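Local coordinates for extracellular solute-binding protein, family 5 (PDB 6WM6), which binds EDTA and other aminopolycarboxylates in the periplasm, probably delivering them to an ABC transporter for uptake, at residues 309-314 and 322-327; 387-392 and 397-402; 394-397 and 403-406; 424-429 and 434-439. All coordinates share one frame; numbering follows the deposited sequence. Where two conformers were deposited one is given.

Contact 1 of 4, residues 309-314 and 322-327; sequences MGLNSK and ALRKAV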
loop_
_atom_site.group_PDB
_atom_site.type_symbol
_atom_site.label_atom_id
_atom_site.label_comp_id
_atom_site.label_asym_id
_atom_site.label_seq_id
_atom_site.Cartn_x
_atom_site.Cartn_y
_atom_site.Cartn_z
ATOM N N MET A 309 -9.977 -10.863 -7.068
ATOM C CA MET A 309 -9.861 -12.306 -7.192
ATOM C C MET A 309 -8.897 -12.592 -8.335
ATOM O O MET A 309 -9.143 -12.193 -9.484
ATOM C CB MET A 309 -11.191 -12.976 -7.480
ATOM C CG MET A 309 -11.061 -14.496 -7.387
ATOM S SD MET A 309 -12.567 -15.382 -7.812
ATOM C CE MET A 309 -12.704 -15.018 -9.561
ATOM N N GLY A 310 -7.811 -13.289 -8.035
ATOM C CA GLY A 310 -6.883 -13.718 -9.054
ATOM C C GLY A 310 -7.203 -15.136 -9.500
ATOM O O GLY A 310 -7.742 -15.941 -8.740
ATOM N N LEU A 311 -6.880 -15.429 -10.749
ATOM C CA LEU A 311 -7.196 -16.702 -11.378
ATOM C C LEU A 311 -5.891 -17.290 -11.906
ATOM O O LEU A 311 -5.094 -16.590 -12.528
ATOM C CB LEU A 311 -8.219 -16.530 -12.508
ATOM C CG LEU A 311 -9.537 -15.881 -12.096
ATOM C CD1 LEU A 311 -9.467 -14.364 -12.229
ATOM C CD2 LEU A 311 -10.701 -16.422 -12.934
ATOM N N ASN A 312 -5.675 -18.575 -11.634
ATOM C CA ASN A 312 -4.392 -19.202 -11.958
ATOM C C ASN A 312 -4.344 -19.537 -13.449
ATOM O O ASN A 312 -4.756 -20.607 -13.884
ATOM C CB ASN A 312 -4.228 -20.448 -11.115
ATOM C CG ASN A 312 -2.879 -21.076 -11.282
ATOM O OD1 ASN A 312 -2.113 -20.677 -12.153
ATOM N ND2 ASN A 312 -2.574 -22.034 -10.427
ATOM N N SER A 313 -3.800 -18.622 -14.248
ATOM C CA SER A 313 -3.703 -18.847 -15.686
ATOM C C SER A 313 -2.538 -19.760 -16.036
ATOM O O SER A 313 -2.426 -20.159 -17.209
ATOM C CB SER A 313 -3.564 -17.542 -16.464
ATOM O OG SER A 313 -2.252 -17.000 -16.372
ATOM N N LYS A 314 -1.678 -20.077 -15.063
ATOM C CA LYS A 314 -0.485 -20.876 -15.353
ATOM C C LYS A 314 -0.768 -22.367 -15.340
ATOM O O LYS A 314 -0.079 -23.127 -16.043
ATOM C CB LYS A 314 0.612 -20.597 -14.331
ATOM C CG LYS A 314 1.128 -19.177 -14.322
ATOM C CD LYS A 314 2.205 -19.035 -13.246
ATOM C CE LYS A 314 2.452 -17.590 -12.887
ATOM N NZ LYS A 314 3.532 -17.471 -11.868
ATOM N N ALA A 322 -11.302 -19.580 -21.422
ATOM C CA ALA A 322 -12.760 -19.649 -21.486
ATOM C C ALA A 322 -13.365 -19.886 -20.109
ATOM O O ALA A 322 -14.416 -19.323 -19.780
ATOM C CB ALA A 322 -13.190 -20.744 -22.465
ATOM N N LEU A 323 -12.741 -20.739 -19.301
ATOM C CA LEU A 323 -13.253 -20.974 -17.954
ATOM C C LEU A 323 -13.097 -19.717 -17.107
ATOM O O LEU A 323 -14.002 -19.362 -16.339
ATOM C CB LEU A 323 -12.576 -22.188 -17.308
ATOM C CG LEU A 323 -13.090 -22.550 -15.922
ATOM C CD1 LEU A 323 -14.575 -22.881 -15.952
ATOM C CD2 LEU A 323 -12.305 -23.734 -15.334
ATOM N N ARG A 324 -11.969 -19.010 -17.261
ATOM C CA ARG A 324 -11.780 -17.749 -16.541
ATOM C C ARG A 324 -12.882 -16.766 -16.887
ATOM O O ARG A 324 -13.527 -16.185 -15.989
ATOM C CB ARG A 324 -10.421 -17.131 -16.861
ATOM C CG ARG A 324 -9.259 -18.004 -16.421
ATOM C CD ARG A 324 -7.940 -17.232 -16.329
ATOM N NE ARG A 324 -7.443 -16.564 -17.536
ATOM C CZ ARG A 324 -6.679 -17.148 -18.459
ATOM N NH1 ARG A 324 -6.374 -18.434 -18.362
ATOM N NH2 ARG A 324 -6.220 -16.429 -19.468
ATOM N N LYS A 325 -13.126 -16.562 -18.186
ATOM C CA LYS A 325 -14.131 -15.588 -18.589
ATOM C C LYS A 325 -15.525 -16.001 -18.151
ATOM O O LYS A 325 -16.333 -15.149 -17.755
ATOM C CB LYS A 325 -14.065 -15.343 -20.094
ATOM C CG LYS A 325 -12.788 -14.631 -20.492
ATOM C CD LYS A 325 -12.697 -14.292 -21.963
ATOM C CE LYS A 325 -11.427 -13.489 -22.185
ATOM N NZ LYS A 325 -11.238 -13.020 -23.579
ATOM N N ALA A 326 -15.828 -17.297 -18.186
ATOM C CA ALA A 326 -17.143 -17.742 -17.753
ATOM C C ALA A 326 -17.343 -17.491 -16.268
ATOM O O ALA A 326 -18.391 -16.975 -15.846
ATOM C CB ALA A 326 -17.327 -19.227 -18.067
ATOM N N VAL A 327 -16.340 -17.816 -15.456
ATOM C CA VAL A 327 -16.429 -17.556 -14.017
ATOM C C VAL A 327 -16.629 -16.074 -13.750
ATOM O O VAL A 327 -17.499 -15.678 -12.955
ATOM C CB VAL A 327 -15.194 -18.128 -13.296
ATOM C CG1 VAL A 327 -15.021 -17.521 -11.897
ATOM C CG2 VAL A 327 -15.292 -19.652 -13.249
HETATM O O HOH W 1 -3.622 -19.536 -19.561
#

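Contact 2 of 4, residues 387-392 and 397-402; sequences AGYKLS and LDPSGK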
loop_
_atom_site.group_PDB
_atom_site.type_symbol
_atom_site.label_atom_id
_atom_site.label_comp_id
_atom_site.label_asym_id
_atom_site.label_seq_id
_atom_site.Cartn_x
_atom_site.Cartn_y
_atom_site.Cartn_z
ATOM N N ALA A 387 -16.601 -23.227 -25.884
ATOM C CA ALA A 387 -15.270 -23.795 -25.726
ATOM C C ALA A 387 -15.271 -25.305 -25.590
ATOM O O ALA A 387 -14.202 -25.895 -25.440
ATOM C CB ALA A 387 -14.601 -23.154 -24.492
ATOM N N GLY A 388 -16.436 -25.943 -25.644
ATOM C CA GLY A 388 -16.514 -27.389 -25.632
ATOM C C GLY A 388 -16.851 -28.023 -24.306
ATOM O O GLY A 388 -16.910 -29.255 -24.222
ATOM N N TYR A 389 -17.067 -27.228 -23.260
ATOM C CA TYR A 389 -17.482 -27.795 -21.988
ATOM C C TYR A 389 -18.950 -28.205 -22.054
ATOM O O TYR A 389 -19.735 -27.704 -22.873
ATOM C CB TYR A 389 -17.338 -26.742 -20.873
ATOM C CG TYR A 389 -15.919 -26.328 -20.542
ATOM C CD1 TYR A 389 -15.210 -25.452 -21.352
ATOM C CD2 TYR A 389 -15.283 -26.811 -19.411
ATOM C CE1 TYR A 389 -13.918 -25.085 -21.063
ATOM C CE2 TYR A 389 -13.981 -26.450 -19.108
ATOM C CZ TYR A 389 -13.312 -25.574 -19.925
ATOM O OH TYR A 389 -12.016 -25.215 -19.620
ATOM N N LYS A 390 -19.333 -29.125 -21.177
ATOM C CA LYS A 390 -20.696 -29.627 -21.126
ATOM C C LYS A 390 -21.092 -29.867 -19.681
ATOM O O LYS A 390 -20.264 -30.238 -18.851
ATOM C CB LYS A 390 -20.854 -30.931 -21.906
ATOM C CG LYS A 390 -20.641 -30.769 -23.398
ATOM C CD LYS A 390 -21.147 -31.975 -24.159
ATOM C CE LYS A 390 -21.217 -31.682 -25.642
ATOM N NZ LYS A 390 -21.916 -32.767 -26.380
ATOM N N LEU A 391 -22.370 -29.645 -19.386
ATOM C CA LEU A 391 -22.938 -29.984 -18.087
ATOM C C LEU A 391 -23.488 -31.403 -18.143
ATOM O O LEU A 391 -24.200 -31.764 -19.088
ATOM C CB LEU A 391 -24.049 -29.004 -17.727
ATOM C CG LEU A 391 -23.606 -27.750 -16.978
ATOM C CD1 LEU A 391 -24.727 -26.722 -16.899
ATOM C CD2 LEU A 391 -23.131 -28.132 -15.581
ATOM N N SER A 392 -23.148 -32.210 -17.141
ATOM C CA SER A 392 -23.622 -33.590 -17.058
ATOM C C SER A 392 -23.914 -33.909 -15.598
ATOM O O SER A 392 -22.995 -33.944 -14.771
ATOM C CB SER A 392 -22.591 -34.566 -17.620
ATOM O OG SER A 392 -22.937 -35.901 -17.302
ATOM N N LEU A 397 -18.160 -30.655 -17.267
ATOM C CA LEU A 397 -17.140 -31.484 -17.891
ATOM C C LEU A 397 -16.257 -30.634 -18.795
ATOM O O LEU A 397 -16.754 -29.770 -19.524
ATOM C CB LEU A 397 -17.781 -32.572 -18.768
ATOM C CG LEU A 397 -18.849 -33.458 -18.127
ATOM C CD1 LEU A 397 -19.357 -34.483 -19.147
ATOM C CD2 LEU A 397 -18.307 -34.150 -16.897
ATOM N N ASP A 398 -14.955 -30.891 -18.758
ATOM C CA ASP A 398 -14.028 -30.229 -19.668
ATOM C C ASP A 398 -14.238 -30.795 -21.077
ATOM O O ASP A 398 -14.939 -31.796 -21.265
ATOM C CB ASP A 398 -12.590 -30.351 -19.161
ATOM C CG ASP A 398 -12.023 -31.747 -19.213
ATOM O OD1 ASP A 398 -12.515 -32.606 -19.968
ATOM O OD2 ASP A 398 -11.032 -32.009 -18.465
ATOM N N PRO A 399 -13.653 -30.158 -22.091
ATOM C CA PRO A 399 -13.874 -30.634 -23.470
ATOM C C PRO A 399 -13.511 -32.077 -23.691
ATOM O O PRO A 399 -14.159 -32.757 -24.507
ATOM C CB PRO A 399 -13.023 -29.661 -24.301
ATOM C CG PRO A 399 -13.022 -28.397 -23.502
ATOM C CD PRO A 399 -12.925 -28.871 -22.059
ATOM N N SER A 400 -12.515 -32.603 -22.983
ATOM C CA SER A 400 -12.175 -34.011 -23.155
ATOM C C SER A 400 -13.241 -34.942 -22.593
ATOM O O SER A 400 -13.251 -36.138 -22.919
ATOM C CB SER A 400 -10.824 -34.328 -22.521
ATOM O OG SER A 400 -10.940 -34.433 -21.113
ATOM N N GLY A 401 -14.158 -34.432 -21.762
ATOM C CA GLY A 401 -15.201 -35.241 -21.163
ATOM C C GLY A 401 -15.003 -35.559 -19.698
ATOM O O GLY A 401 -15.869 -36.219 -19.105
ATOM N N LYS A 402 -13.905 -35.107 -19.090
ATOM C CA LYS A 402 -13.602 -35.377 -17.682
ATOM C C LYS A 402 -14.167 -34.261 -16.799
ATOM O O LYS A 402 -14.061 -33.080 -17.143
ATOM C CB LYS A 402 -12.087 -35.430 -17.486
ATOM C CG LYS A 402 -11.646 -35.727 -16.055
ATOM C CD LYS A 402 -10.131 -35.903 -15.961
ATOM C CE LYS A 402 -9.697 -36.318 -14.558
ATOM N NZ LYS A 402 -8.247 -36.661 -14.488
HETATM O O HOH W 2 -17.410 -31.638 -22.502
#

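Contact 3 of 4, residues 394-397 and 403-406; sequences GSLL and PVST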
loop_
_atom_site.group_PDB
_atom_site.type_symbol
_atom_site.label_atom_id
_atom_site.label_comp_id
_atom_site.label_asym_id
_atom_site.label_seq_id
_atom_site.Cartn_x
_atom_site.Cartn_y
_atom_site.Cartn_z
ATOM N N GLY A 394 -25.334 -32.142 -13.326
ATOM C CA GLY A 394 -25.020 -31.031 -12.453
ATOM C C GLY A 394 -23.550 -30.736 -12.277
ATOM O O GLY A 394 -23.205 -29.851 -11.477
ATOM N N SER A 395 -22.666 -31.438 -12.985
ATOM C CA SER A 395 -21.232 -31.196 -12.910
ATOM C C SER A 395 -20.714 -30.778 -14.283
ATOM O O SER A 395 -21.119 -31.339 -15.313
ATOM C CB SER A 395 -20.488 -32.446 -12.438
ATOM O OG SER A 395 -20.810 -32.740 -11.082
ATOM N N LEU A 396 -19.807 -29.811 -14.289
ATOM C CA LEU A 396 -19.213 -29.333 -15.530
ATOM C C LEU A 396 -18.123 -30.292 -15.983
ATOM O O LEU A 396 -17.270 -30.703 -15.196
ATOM C CB LEU A 396 -18.628 -27.938 -15.326
ATOM C CG LEU A 396 -18.163 -27.224 -16.600
ATOM C CD1 LEU A 396 -19.352 -26.925 -17.487
ATOM C CD2 LEU A 396 -17.361 -25.963 -16.259
ATOM N N LEU A 397 -18.160 -30.655 -17.267
ATOM C CA LEU A 397 -17.140 -31.484 -17.891
ATOM C C LEU A 397 -16.257 -30.634 -18.795
ATOM O O LEU A 397 -16.754 -29.770 -19.524
ATOM C CB LEU A 397 -17.781 -32.572 -18.768
ATOM C CG LEU A 397 -18.849 -33.458 -18.127
ATOM C CD1 LEU A 397 -19.357 -34.483 -19.147
ATOM C CD2 LEU A 397 -18.307 -34.150 -16.897
ATOM N N PRO A 403 -14.758 -34.593 -15.650
ATOM C CA PRO A 403 -15.285 -33.536 -14.779
ATOM C C PRO A 403 -14.193 -32.533 -14.425
ATOM O O PRO A 403 -13.053 -32.908 -14.136
ATOM C CB PRO A 403 -15.768 -34.301 -13.548
ATOM C CG PRO A 403 -16.092 -35.678 -14.082
ATOM C CD PRO A 403 -15.036 -35.938 -15.119
ATOM N N VAL A 404 -14.549 -31.251 -14.478
ATOM C CA VAL A 404 -13.655 -30.215 -13.970
ATOM C C VAL A 404 -13.474 -30.422 -12.473
ATOM O O VAL A 404 -14.433 -30.701 -11.733
ATOM C CB VAL A 404 -14.222 -28.825 -14.279
ATOM C CG1 VAL A 404 -13.348 -27.748 -13.647
ATOM C CG2 VAL A 404 -14.297 -28.603 -15.797
ATOM N N SER A 405 -12.229 -30.314 -12.019
ATOM C CA SER A 405 -11.933 -30.490 -10.608
ATOM C C SER A 405 -12.630 -29.427 -9.760
ATOM O O SER A 405 -12.942 -28.328 -10.221
ATOM C CB SER A 405 -10.431 -30.372 -10.381
ATOM O OG SER A 405 -9.734 -31.404 -11.060
ATOM N N THR A 406 -12.849 -29.783 -8.488
ATOM C CA THR A 406 -13.252 -28.786 -7.496
ATOM C C THR A 406 -12.194 -27.690 -7.439
ATOM O O THR A 406 -10.988 -27.973 -7.393
ATOM C CB THR A 406 -13.422 -29.441 -6.141
ATOM O OG1 THR A 406 -14.488 -30.407 -6.212
ATOM C CG2 THR A 406 -13.744 -28.424 -5.076
HETATM O O HOH W 3 -17.140 -30.819 -12.311
#

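Contact 4 of 4, residues 424-429 and 434-439; sequences LITGYI and LKTDLL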
loop_
_atom_site.group_PDB
_atom_site.type_symbol
_atom_site.label_atom_id
_atom_site.label_comp_id
_atom_site.label_asym_id
_atom_site.label_seq_id
_atom_site.Cartn_x
_atom_site.Cartn_y
_atom_site.Cartn_z
ATOM N N LEU A 424 -19.930 -16.124 -1.365
ATOM C CA LEU A 424 -20.820 -15.609 -2.403
ATOM C C LEU A 424 -20.382 -16.045 -3.794
ATOM O O LEU A 424 -21.217 -16.437 -4.626
ATOM C CB LEU A 424 -20.863 -14.087 -2.317
ATOM C CG LEU A 424 -21.594 -13.573 -1.073
ATOM C CD1 LEU A 424 -21.342 -12.092 -0.852
ATOM C CD2 LEU A 424 -23.084 -13.860 -1.230
ATOM N N ILE A 425 -19.075 -16.014 -4.060
ATOM C CA ILE A 425 -18.557 -16.411 -5.365
ATOM C C ILE A 425 -18.830 -17.884 -5.621
ATOM O O ILE A 425 -19.200 -18.280 -6.735
ATOM C CB ILE A 425 -17.056 -16.059 -5.473
ATOM C CG1 ILE A 425 -16.913 -14.533 -5.572
ATOM C CG2 ILE A 425 -16.422 -16.767 -6.651
ATOM C CD1 ILE A 425 -15.519 -14.031 -5.292
ATOM N N THR A 426 -18.653 -18.724 -4.595
ATOM C CA THR A 426 -19.025 -20.131 -4.715
ATOM C C THR A 426 -20.461 -20.285 -5.191
ATOM O O THR A 426 -20.743 -21.096 -6.079
ATOM C CB THR A 426 -18.832 -20.807 -3.360
ATOM O OG1 THR A 426 -17.434 -20.821 -3.042
ATOM C CG2 THR A 426 -19.366 -22.242 -3.384
ATOM N N GLY A 427 -21.377 -19.494 -4.620
ATOM C CA GLY A 427 -22.770 -19.577 -5.025
ATOM C C GLY A 427 -23.025 -19.080 -6.433
ATOM O O GLY A 427 -23.860 -19.637 -7.151
ATOM N N TYR A 428 -22.311 -18.034 -6.857
ATOM C CA TYR A 428 -22.531 -17.520 -8.210
ATOM C C TYR A 428 -22.135 -18.527 -9.285
ATOM O O TYR A 428 -22.738 -18.547 -10.369
ATOM C CB TYR A 428 -21.724 -16.241 -8.466
ATOM C CG TYR A 428 -21.989 -15.100 -7.514
ATOM C CD1 TYR A 428 -23.262 -14.840 -7.007
ATOM C CD2 TYR A 428 -20.949 -14.275 -7.099
ATOM C CE1 TYR A 428 -23.479 -13.795 -6.123
ATOM C CE2 TYR A 428 -21.163 -13.246 -6.235
ATOM C CZ TYR A 428 -22.421 -13.002 -5.741
ATOM O OH TYR A 428 -22.602 -11.967 -4.862
ATOM N N ILE A 429 -21.107 -19.340 -9.034
ATOM C CA ILE A 429 -20.605 -20.261 -10.049
ATOM C C ILE A 429 -21.181 -21.658 -9.924
ATOM O O ILE A 429 -20.955 -22.486 -10.823
ATOM C CB ILE A 429 -19.065 -20.301 -10.106
ATOM C CG1 ILE A 429 -18.469 -20.909 -8.843
ATOM C CG2 ILE A 429 -18.535 -18.881 -10.314
ATOM C CD1 ILE A 429 -16.964 -21.091 -8.932
ATOM N N LEU A 434 -19.771 -25.933 -11.221
ATOM C CA LEU A 434 -18.491 -25.862 -10.532
ATOM C C LEU A 434 -18.684 -25.902 -9.026
ATOM O O LEU A 434 -19.671 -25.398 -8.488
ATOM C CB LEU A 434 -17.785 -24.553 -10.901
ATOM C CG LEU A 434 -17.369 -24.473 -12.372
ATOM C CD1 LEU A 434 -16.955 -23.044 -12.721
ATOM C CD2 LEU A 434 -16.224 -25.427 -12.653
ATOM N N LYS A 435 -17.727 -26.542 -8.354
ATOM C CA LYS A 435 -17.675 -26.590 -6.899
ATOM C C LYS A 435 -16.392 -25.910 -6.443
ATOM O O LYS A 435 -15.442 -25.758 -7.212
ATOM C CB LYS A 435 -17.674 -28.025 -6.392
ATOM C CG LYS A 435 -18.914 -28.824 -6.758
ATOM C CD LYS A 435 -18.692 -30.312 -6.508
ATOM C CE LYS A 435 -19.815 -31.150 -7.100
ATOM N NZ LYS A 435 -19.433 -32.582 -7.270
ATOM N N THR A 436 -16.362 -25.507 -5.181
ATOM C CA THR A 436 -15.183 -24.892 -4.617
ATOM C C THR A 436 -14.820 -25.506 -3.275
ATOM O O THR A 436 -15.661 -26.085 -2.574
ATOM C CB THR A 436 -15.345 -23.390 -4.411
ATOM O OG1 THR A 436 -16.230 -23.157 -3.311
ATOM C CG2 THR A 436 -15.890 -22.750 -5.667
ATOM N N ASP A 437 -13.537 -25.400 -2.951
ATOM C CA ASP A 437 -13.010 -25.677 -1.620
ATOM C C ASP A 437 -12.410 -24.375 -1.117
ATOM O O ASP A 437 -11.520 -23.812 -1.764
ATOM C CB ASP A 437 -11.923 -26.754 -1.660
ATOM C CG ASP A 437 -12.489 -28.167 -1.669
ATOM O OD1 ASP A 437 -13.659 -28.350 -1.272
ATOM O OD2 ASP A 437 -11.751 -29.090 -2.064
ATOM N N LEU A 438 -12.924 -23.873 0.004
ATOM C CA LEU A 438 -12.473 -22.600 0.553
ATOM C C LEU A 438 -11.312 -22.861 1.502
ATOM O O LEU A 438 -11.444 -23.648 2.440
ATOM C CB LEU A 438 -13.619 -21.896 1.277
ATOM C CG LEU A 438 -14.836 -21.589 0.396
ATOM C CD1 LEU A 438 -15.858 -20.748 1.152
ATOM C CD2 LEU A 438 -14.441 -20.900 -0.904
ATOM N N LEU A 439 -10.170 -22.218 1.238
ATOM C CA LEU A 439 -8.924 -22.481 1.946
ATOM C C LEU A 439 -8.339 -21.201 2.507
ATOM O O LEU A 439 -8.305 -20.169 1.830
ATOM C CB LEU A 439 -7.911 -23.152 1.011
ATOM C CG LEU A 439 -8.448 -24.411 0.336
ATOM C CD1 LEU A 439 -7.577 -24.775 -0.858
ATOM C CD2 LEU A 439 -8.534 -25.586 1.301
HETATM O O HOH W 4 -19.571 -23.574 -6.413
#

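Contact 1 of 4, residues 309-314 and 322-327
R324 of helix 321-330 lies along L311 at the end of strand 305-311, and its side chain shows how one residue can serve two chemistries in turn. CB of R324 lies 4.0 Å from CD2 of L311, and CG keeps against the same methyl. One bond further, CD of R324 packs 3.9 Å from CB of L311, so the aliphatic half runs obliquely over the leucine. The chain then bends at chi3 (-59°), which carries the guanidinium past L311 to S313. There NE bonds weakly to O of A522, and CB of S313 sits over one face of the flat group, off toward its rim, 3.7 Å from CZ and 3.5 Å from NH1. A water joins the two segments, donating to O of S313 (2.7 Å) and accepting from NH1 of R324. The tip is gripped beyond the pair: NH1 donates to O of M318, NH2 to O of Y521, and the Y521 ring adds a cation-pi contact. With a leucine in place of R324, the carbonyls of M318 and Y521 would probably lose their donors within a buried site. One helical turn on, CE of M309 meets CG1 of V327 at 4.1 Å, the side chains crossing at about a right angle. Here a helix packs on a strand end through M309, L311, V327 and the aliphatic part of R324, as in the alpha/beta domains of periplasmic binding proteins.

Contact 2 of 4, residues 387-392 and 397-402
Y389 and P399 meet over a ring face: CD of P399 stands 3.8 Å above the centroid of the Y389 ring, 6° off its normal, a CH-pi contact. Beside it, CD2 of Y389 comes 3.7 Å from CA of D398. The backbones are tied by an antiparallel hydrogen-bonded pair, with L397 N to K390 O at 2.7 Å and K390 N to L397 O at 3.1 Å. At the outer end CD1 of L397 rests 3.6 Å from CB of S392. The next shell fixes these groups. The tyrosine hydroxyl bonds to D320, and CG of Y389 stands anti to the carbonyl carbon (chi1 -67°), which turns one ring face to the proline. A type I turn from D398 to G401 holds P399; OD1 of D398 accepts from S400 OG at 2.7 Å and from K402 N, which arrive from opposite faces of the carboxylate plane. Replacing Y389 with an alanine would probably leave P399 without its ring and D320 without the hydroxyl. G388, at positive phi, closes the preceding helix in a Schellman motif. The chemistry is divided: backbone bonds set the hairpin register, while an aromatic face receives the proline of the turn that follows the second strand.

Contact 3 of 4, residues 394-397 and 403-406
A single backbone bridge, L397 with P403, tied by the bond from V404 N to L396 O and flanked by two apolar pairs, makes this contact: the chain turns after strand 395-397 and comes back alongside it on the way to strand 407-410. The example illustrates how one bond can dock a loop on a short strand. V404 N donates to O of L396 at 2.9 Å, nearly straight at 165°, with the donor tilted 21° from the carbonyl plane. The same oxygen has CA of P403 close by in a CA-H...O contact, and it accepts a water at 2.9 Å. That water also donates to O of V404, so the carbonyls of L396 and V404 are bridged across the contact.

Side chains fill in around this polar centre. L396 and V404 lie side by side and point the same way, CD2 of the leucine 4.1 Å from CG2 of the valine. With CG of L396 turned anti to the backbone N (chi1 -171°), its branch runs along the valine. L397 begins by heading away from the loop, yet its CD2 methyl swings back to lie 3.7 Å from CA of P403 and 3.9 Å from CG of the proline ring.

Further in, L396 and V404 both touch Y389 and L434, and the backbone of L396 bonds to G433. The bridge thus joins the second strand of the hairpin to the chain leading to strand 407-410, and L396 and V404 pack it on the loop between helix 416-429 and strand 436-439.

Contact 4 of 4, residues 424-429 and 434-439
T426 and T436 meet through their hydroxyls, OG1 to OG1 at 2.6 Å, a hydrogen bond in which either residue could be the donor. The two side chains cross obliquely, and CG2 of T426 comes 3.3 Å from OG1 of T436. In the helix, OG1 of T426 stands anti to the carbonyl carbon (chi1 -66°) and also bonds back to O of A422, so this hydroxyl has one partner in its own helix and another on the strand. CD2 of L438 approaches it from further along the strand, at 3.7 Å.

Helix 416-429 and strand 436-439 are the last two elements of a beta-alpha-beta unit that starts with strand 407-410, and their short axes run almost antiparallel, at 172° and 9.5 Å apart. Such a crossover lays its helix over the sheet, where the two strands are parallel neighbours. It is here a worked case of a polar link set beside apolar contacts in the same interface.

I429 supplies the largest single share of the buried surface. Its CD1 methyl reaches T436 CG2 at 3.8 Å and L434 CB at 4.1 Å, crossing both side chains obliquely. Close to this group a water donates to O of T426 and to O of L434, both at 2.8 Å, joining the helix to the loop that leads into the strand. Beyond the pair, I429 and L434 both rest on V327 of helix 321-330, and I429 also touches L407 of the first strand.

From the N terminus, contact 1 comes first, closing the short connection from strand 305-311 to helix 321-330. Contact 2 then pairs the two arms of the hairpin after helix 377-386, and contact 3 opens inside the span of contact 2 and closes beyond it, so the two cross, sharing L397. Contact 4 closes the turn between helix 416-429 and strand 436-439. None of the later loops crosses contact 1, yet contact 1 touches all three: A322 meets A387, L323 meets L396, and M309 meets I425. Contacts 1 and 4 reach the same mixed sheet, whereas the hairpin of contacts 2 and 3 is fastened to its edge region through L396 and L434.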